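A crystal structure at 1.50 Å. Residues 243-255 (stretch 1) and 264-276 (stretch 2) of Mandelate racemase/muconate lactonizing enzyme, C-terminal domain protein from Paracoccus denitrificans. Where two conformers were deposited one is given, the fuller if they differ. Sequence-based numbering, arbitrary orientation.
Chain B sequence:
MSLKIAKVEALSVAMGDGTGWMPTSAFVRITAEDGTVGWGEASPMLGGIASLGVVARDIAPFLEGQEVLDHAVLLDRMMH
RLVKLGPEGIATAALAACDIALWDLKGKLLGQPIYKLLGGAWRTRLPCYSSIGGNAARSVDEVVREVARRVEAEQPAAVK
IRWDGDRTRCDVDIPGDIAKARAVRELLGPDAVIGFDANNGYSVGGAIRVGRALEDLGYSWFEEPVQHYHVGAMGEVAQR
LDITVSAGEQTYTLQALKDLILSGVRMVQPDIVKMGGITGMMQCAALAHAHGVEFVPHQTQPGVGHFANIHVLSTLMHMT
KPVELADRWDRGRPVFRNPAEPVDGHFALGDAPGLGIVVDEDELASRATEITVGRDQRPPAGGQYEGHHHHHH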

# COMPACT_ATOMS: atom_id res chain seq x y z
N ILE B 243 -7.87 -6.94 -21.53
CA ILE B 243 -9.25 -7.43 -21.72
C ILE B 243 -9.97 -7.36 -20.36
O ILE B 243 -9.37 -7.61 -19.32
CB ILE B 243 -9.29 -8.87 -22.30
CG1 ILE B 243 -10.75 -9.30 -22.59
CG2 ILE B 243 -8.59 -9.87 -21.38
CD1 ILE B 243 -10.84 -10.54 -23.46
N THR B 244 -11.25 -6.99 -20.39
CA THR B 244 -12.01 -6.82 -19.15
C THR B 244 -12.30 -8.16 -18.51
O THR B 244 -13.02 -8.98 -19.08
CB THR B 244 -13.34 -6.12 -19.44
OG1 THR B 244 -13.08 -4.88 -20.08
CG2 THR B 244 -14.11 -5.88 -18.12
N VAL B 245 -11.72 -8.37 -17.34
CA VAL B 245 -11.97 -9.57 -16.55
C VAL B 245 -13.22 -9.34 -15.72
O VAL B 245 -13.38 -8.30 -15.09
CB VAL B 245 -10.75 -9.90 -15.68
CG1 VAL B 245 -11.11 -10.96 -14.63
CG2 VAL B 245 -9.60 -10.36 -16.57
N SER B 246 -14.14 -10.31 -15.76
CA SER B 246 -15.38 -10.22 -15.00
C SER B 246 -15.54 -11.38 -14.04
O SER B 246 -15.01 -12.46 -14.27
CB SER B 246 -16.59 -10.12 -15.95
OG SER B 246 -16.76 -11.32 -16.68
N ALA B 247 -16.26 -11.14 -12.95
CA ALA B 247 -16.54 -12.17 -11.97
C ALA B 247 -17.75 -11.71 -11.20
O ALA B 247 -18.30 -10.65 -11.49
CB ALA B 247 -15.34 -12.35 -11.02
N GLY B 248 -18.16 -12.49 -10.21
CA GLY B 248 -19.30 -12.13 -9.38
C GLY B 248 -20.44 -13.13 -9.41
O GLY B 248 -21.31 -13.10 -8.55
N GLU B 249 -20.46 -14.02 -10.38
CA GLU B 249 -21.58 -14.95 -10.46
C GLU B 249 -21.61 -15.89 -9.26
O GLU B 249 -22.66 -16.40 -8.92
CB GLU B 249 -21.58 -15.74 -11.77
CG GLU B 249 -20.38 -16.64 -11.96
CD GLU B 249 -20.73 -17.89 -12.73
OE1 GLU B 249 -20.35 -18.99 -12.28
OE2 GLU B 249 -21.40 -17.77 -13.77
N GLN B 250 -20.45 -16.15 -8.67
CA GLN B 250 -20.33 -16.95 -7.44
C GLN B 250 -19.99 -16.07 -6.25
O GLN B 250 -19.24 -16.48 -5.35
CB GLN B 250 -19.29 -18.05 -7.60
CG GLN B 250 -19.65 -19.05 -8.69
CD GLN B 250 -18.64 -20.18 -8.76
OE1 GLN B 250 -18.62 -21.07 -7.91
NE2 GLN B 250 -17.80 -20.16 -9.78
N THR B 251 -20.51 -14.84 -6.26
CA THR B 251 -20.43 -13.93 -5.13
C THR B 251 -21.85 -13.67 -4.62
O THR B 251 -22.74 -13.35 -5.41
CB THR B 251 -19.75 -12.62 -5.56
OG1 THR B 251 -18.45 -12.91 -6.07
CG2 THR B 251 -19.61 -11.65 -4.39
N TYR B 252 -22.06 -13.80 -3.30
CA TYR B 252 -23.42 -13.95 -2.77
C TYR B 252 -23.84 -12.92 -1.75
O TYR B 252 -24.97 -12.98 -1.28
CB TYR B 252 -23.61 -15.37 -2.19
CG TYR B 252 -23.27 -16.48 -3.17
CD1 TYR B 252 -24.20 -16.93 -4.11
CD2 TYR B 252 -22.01 -17.09 -3.14
CE1 TYR B 252 -23.90 -17.94 -4.99
CE2 TYR B 252 -21.69 -18.13 -4.02
CZ TYR B 252 -22.64 -18.55 -4.94
OH TYR B 252 -22.37 -19.55 -5.85
N THR B 253 -22.95 -12.02 -1.38
CA THR B 253 -23.31 -10.94 -0.46
C THR B 253 -22.81 -9.60 -0.98
O THR B 253 -21.86 -9.54 -1.78
CB THR B 253 -22.72 -11.13 0.96
OG1 THR B 253 -21.30 -10.99 0.91
CG2 THR B 253 -23.10 -12.50 1.55
N LEU B 254 -23.42 -8.53 -0.50
CA LEU B 254 -23.02 -7.19 -0.85
C LEU B 254 -21.59 -6.90 -0.40
O LEU B 254 -20.83 -6.26 -1.12
CB LEU B 254 -23.99 -6.19 -0.20
CG LEU B 254 -23.82 -4.71 -0.55
CD1 LEU B 254 -24.16 -4.47 -2.02
CD2 LEU B 254 -24.68 -3.86 0.37
N GLN B 255 -21.22 -7.43 0.77
CA GLN B 255 -19.87 -7.20 1.30
C GLN B 255 -18.82 -7.99 0.52
O GLN B 255 -17.73 -7.47 0.26
CB GLN B 255 -19.79 -7.55 2.79
CG GLN B 255 -20.65 -6.66 3.67
CD GLN B 255 -22.11 -7.00 3.60
OE1 GLN B 255 -22.47 -8.14 3.31
NE2 GLN B 255 -22.97 -6.02 3.85
N GLY B 264 -9.76 -5.61 -7.48
CA GLY B 264 -9.35 -5.13 -8.81
C GLY B 264 -10.29 -5.43 -9.95
O GLY B 264 -10.06 -4.99 -11.06
N VAL B 265 -11.37 -6.16 -9.68
CA VAL B 265 -12.35 -6.51 -10.72
C VAL B 265 -13.20 -5.28 -11.11
O VAL B 265 -13.72 -4.57 -10.23
CB VAL B 265 -13.21 -7.71 -10.28
CG1 VAL B 265 -14.32 -7.98 -11.28
CG2 VAL B 265 -12.31 -8.94 -10.09
N ARG B 266 -13.35 -5.03 -12.42
CA ARG B 266 -14.03 -3.83 -12.89
C ARG B 266 -15.31 -4.14 -13.67
O ARG B 266 -15.90 -3.26 -14.26
CB ARG B 266 -13.07 -2.96 -13.72
CG ARG B 266 -11.83 -2.51 -12.95
CD ARG B 266 -12.21 -1.58 -11.82
NE ARG B 266 -11.08 -1.31 -10.93
CZ ARG B 266 -10.96 -1.75 -9.68
NH1 ARG B 266 -11.92 -2.49 -9.12
NH2 ARG B 266 -9.88 -1.42 -8.99
N MSE B 267 -15.74 -5.40 -13.65
CA MSE B 267 -17.03 -5.80 -14.24
C MSE B 267 -17.56 -6.90 -13.36
O MSE B 267 -16.93 -7.97 -13.24
CB MSE B 267 -16.82 -6.28 -15.69
CG MSE B 267 -18.11 -6.78 -16.33
SE MSE B 267 -17.81 -7.21 -18.24
CE MSE B 267 -19.08 -8.69 -18.40
N VAL B 268 -18.72 -6.66 -12.73
CA VAL B 268 -19.26 -7.61 -11.76
C VAL B 268 -20.60 -8.16 -12.23
O VAL B 268 -21.40 -7.45 -12.87
CB VAL B 268 -19.37 -7.02 -10.32
CG1 VAL B 268 -17.99 -6.62 -9.80
CG2 VAL B 268 -20.37 -5.85 -10.26
N GLN B 269 -20.84 -9.43 -11.89
CA GLN B 269 -21.93 -10.23 -12.46
C GLN B 269 -22.69 -11.07 -11.43
O GLN B 269 -22.91 -12.26 -11.65
CB GLN B 269 -21.36 -11.15 -13.53
CG GLN B 269 -20.46 -10.42 -14.52
CD GLN B 269 -19.99 -11.36 -15.58
OE1 GLN B 269 -18.98 -12.05 -15.41
NE2 GLN B 269 -20.72 -11.41 -16.70
N PRO B 270 -23.13 -10.45 -10.31
CA PRO B 270 -23.97 -11.25 -9.41
C PRO B 270 -25.29 -11.66 -10.12
O PRO B 270 -25.67 -11.05 -11.13
CB PRO B 270 -24.23 -10.29 -8.25
CG PRO B 270 -24.22 -8.93 -8.89
CD PRO B 270 -23.15 -9.02 -9.95
N ASP B 271 -25.96 -12.67 -9.57
CA ASP B 271 -27.13 -13.29 -10.21
C ASP B 271 -28.33 -13.12 -9.29
O ASP B 271 -28.30 -13.56 -8.13
CB ASP B 271 -26.84 -14.78 -10.48
CG ASP B 271 -27.94 -15.50 -11.23
OD1 ASP B 271 -29.13 -15.22 -11.00
OD2 ASP B 271 -27.59 -16.40 -12.03
N ILE B 272 -29.40 -12.55 -9.85
CA ILE B 272 -30.61 -12.22 -9.10
C ILE B 272 -31.33 -13.40 -8.43
O ILE B 272 -32.09 -13.19 -7.47
CB ILE B 272 -31.57 -11.43 -10.05
CG1 ILE B 272 -32.62 -10.60 -9.30
CG2 ILE B 272 -32.21 -12.34 -11.12
CD1 ILE B 272 -33.07 -9.43 -10.14
N VAL B 273 -31.11 -14.63 -8.93
CA VAL B 273 -31.71 -15.81 -8.29
C VAL B 273 -30.72 -16.56 -7.42
O VAL B 273 -31.09 -17.54 -6.75
CB VAL B 273 -32.39 -16.78 -9.30
CG1 VAL B 273 -33.50 -16.08 -10.05
CG2 VAL B 273 -31.41 -17.42 -10.27
N LYS B 274 -29.47 -16.09 -7.40
CA LYS B 274 -28.47 -16.65 -6.48
C LYS B 274 -28.35 -15.86 -5.18
O LYS B 274 -27.95 -16.41 -4.15
CB LYS B 274 -27.08 -16.72 -7.13
CG LYS B 274 -27.03 -17.71 -8.29
CD LYS B 274 -25.62 -17.77 -8.85
CE LYS B 274 -25.51 -18.67 -10.07
NZ LYS B 274 -25.65 -20.12 -9.70
N MSE B 275 -28.67 -14.57 -5.24
CA MSE B 275 -28.50 -13.67 -4.09
C MSE B 275 -29.34 -12.45 -4.34
O MSE B 275 -29.55 -12.05 -5.50
CB MSE B 275 -27.02 -13.28 -3.94
CG MSE B 275 -26.41 -12.52 -5.12
SE MSE B 275 -26.65 -10.57 -4.97
CE MSE B 275 -25.18 -10.22 -3.71
N GLY B 276 -29.83 -11.86 -3.25
CA GLY B 276 -30.38 -10.51 -3.27
C GLY B 276 -31.77 -10.32 -3.83
O GLY B 276 -32.53 -9.51 -3.31
O HOH W 1 -11.93 -6.11 -14.60
O HOH W 2 -24.40 -14.31 -7.67
O HOH W 3 -22.90 -19.37 -8.72

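The two stretches meet through a single beta bridge, A247 with V268, their CA atoms 5.3 Å apart. A247 N donates to M267 O at 3.3 Å with a nearly straight angle. Q269 N returns a bond to A247 O at 2.8 Å, but it is bent and weak. The same carbonyls also receive CA-H...O contacts: S246 CA lies 3.3 Å from M267 O, and V268 CA lies 3.2 Å from A247 O. Before the bridge, the backbones are too far apart to bond directly. V245 O is 4.0 Å from M267 N, which finds no partner anywhere in the model. Water 1 fills the gap, donating to V245 O at 2.7 Å and accepting from R266 N at 2.8 Å.

Side chains on the face of T244, S246 and M267 point toward the opposing stretch. T244 CG2 is 3.7 Å from M267 CB. M267 is a selenomethionine with chi1 and chi2 both t. This extended form carries the chain along T244 and S246: M267 SE is 3.9 Å from both T244 CG2 and S246 CB, and S246 CB is 3.7 Å from M267 CG. S246 takes rotamer p, which places its OG 2.7 Å from Q269 OE1. The amide of Q269 is probably turned over in the model, so the identity of that partner atom is uncertain. The CB of A247 points away, yet V265, with chi1 t, brings CG1 to 4.5 Å from A247 CB.

G248 has phi 120°. A CB here would be jammed against the preceding carbonyl O. An ideal CB on G248 would also sit 2.7 Å from Q269 N, a clash. The lack of a side chain lets the backbones stay close. G248 opens a type I turn, closed by T251 N to G248 O at 3.0 Å. Beyond the bridge, the approach continues through CA-H...O contacts. P270 CA lies 3.4 Å from G248 O, and E249 CA lies 3.2 Å from Q269 O.

K274 has chi1 m, then chi2 and chi3 t. The extended run passes E249, with K274 CD 3.3 Å from E249 O. The final chi4 turns to m, and K274 NZ makes a weak 3.0 Å bond to water 3. That water donates to E249 O at 3.0 Å and lies 2.9 Å from Y252 OH. Y252 has chi1 m. Its CB points sideways, but the ring comes nearer: Y252 CE1 lies 4.0 Å from K274 CB. K274 O approaches the ring at its edge, 3.8 Å from Y252 CD1. Water 2 adds a link, accepting from D271 N at 3.0 Å and lying 3.0 Å from E249 O.

M275, also selenomethionine, has the largest covered area. Its chi angles are all p, so the chain curls. M275 CB sits 3.4 Å from Y252 O, and M275 CG is 3.8 Å from T251 O. The curled end brings M275 CE to 3.7 Å from T253 C and 4.0 Å from L254 N.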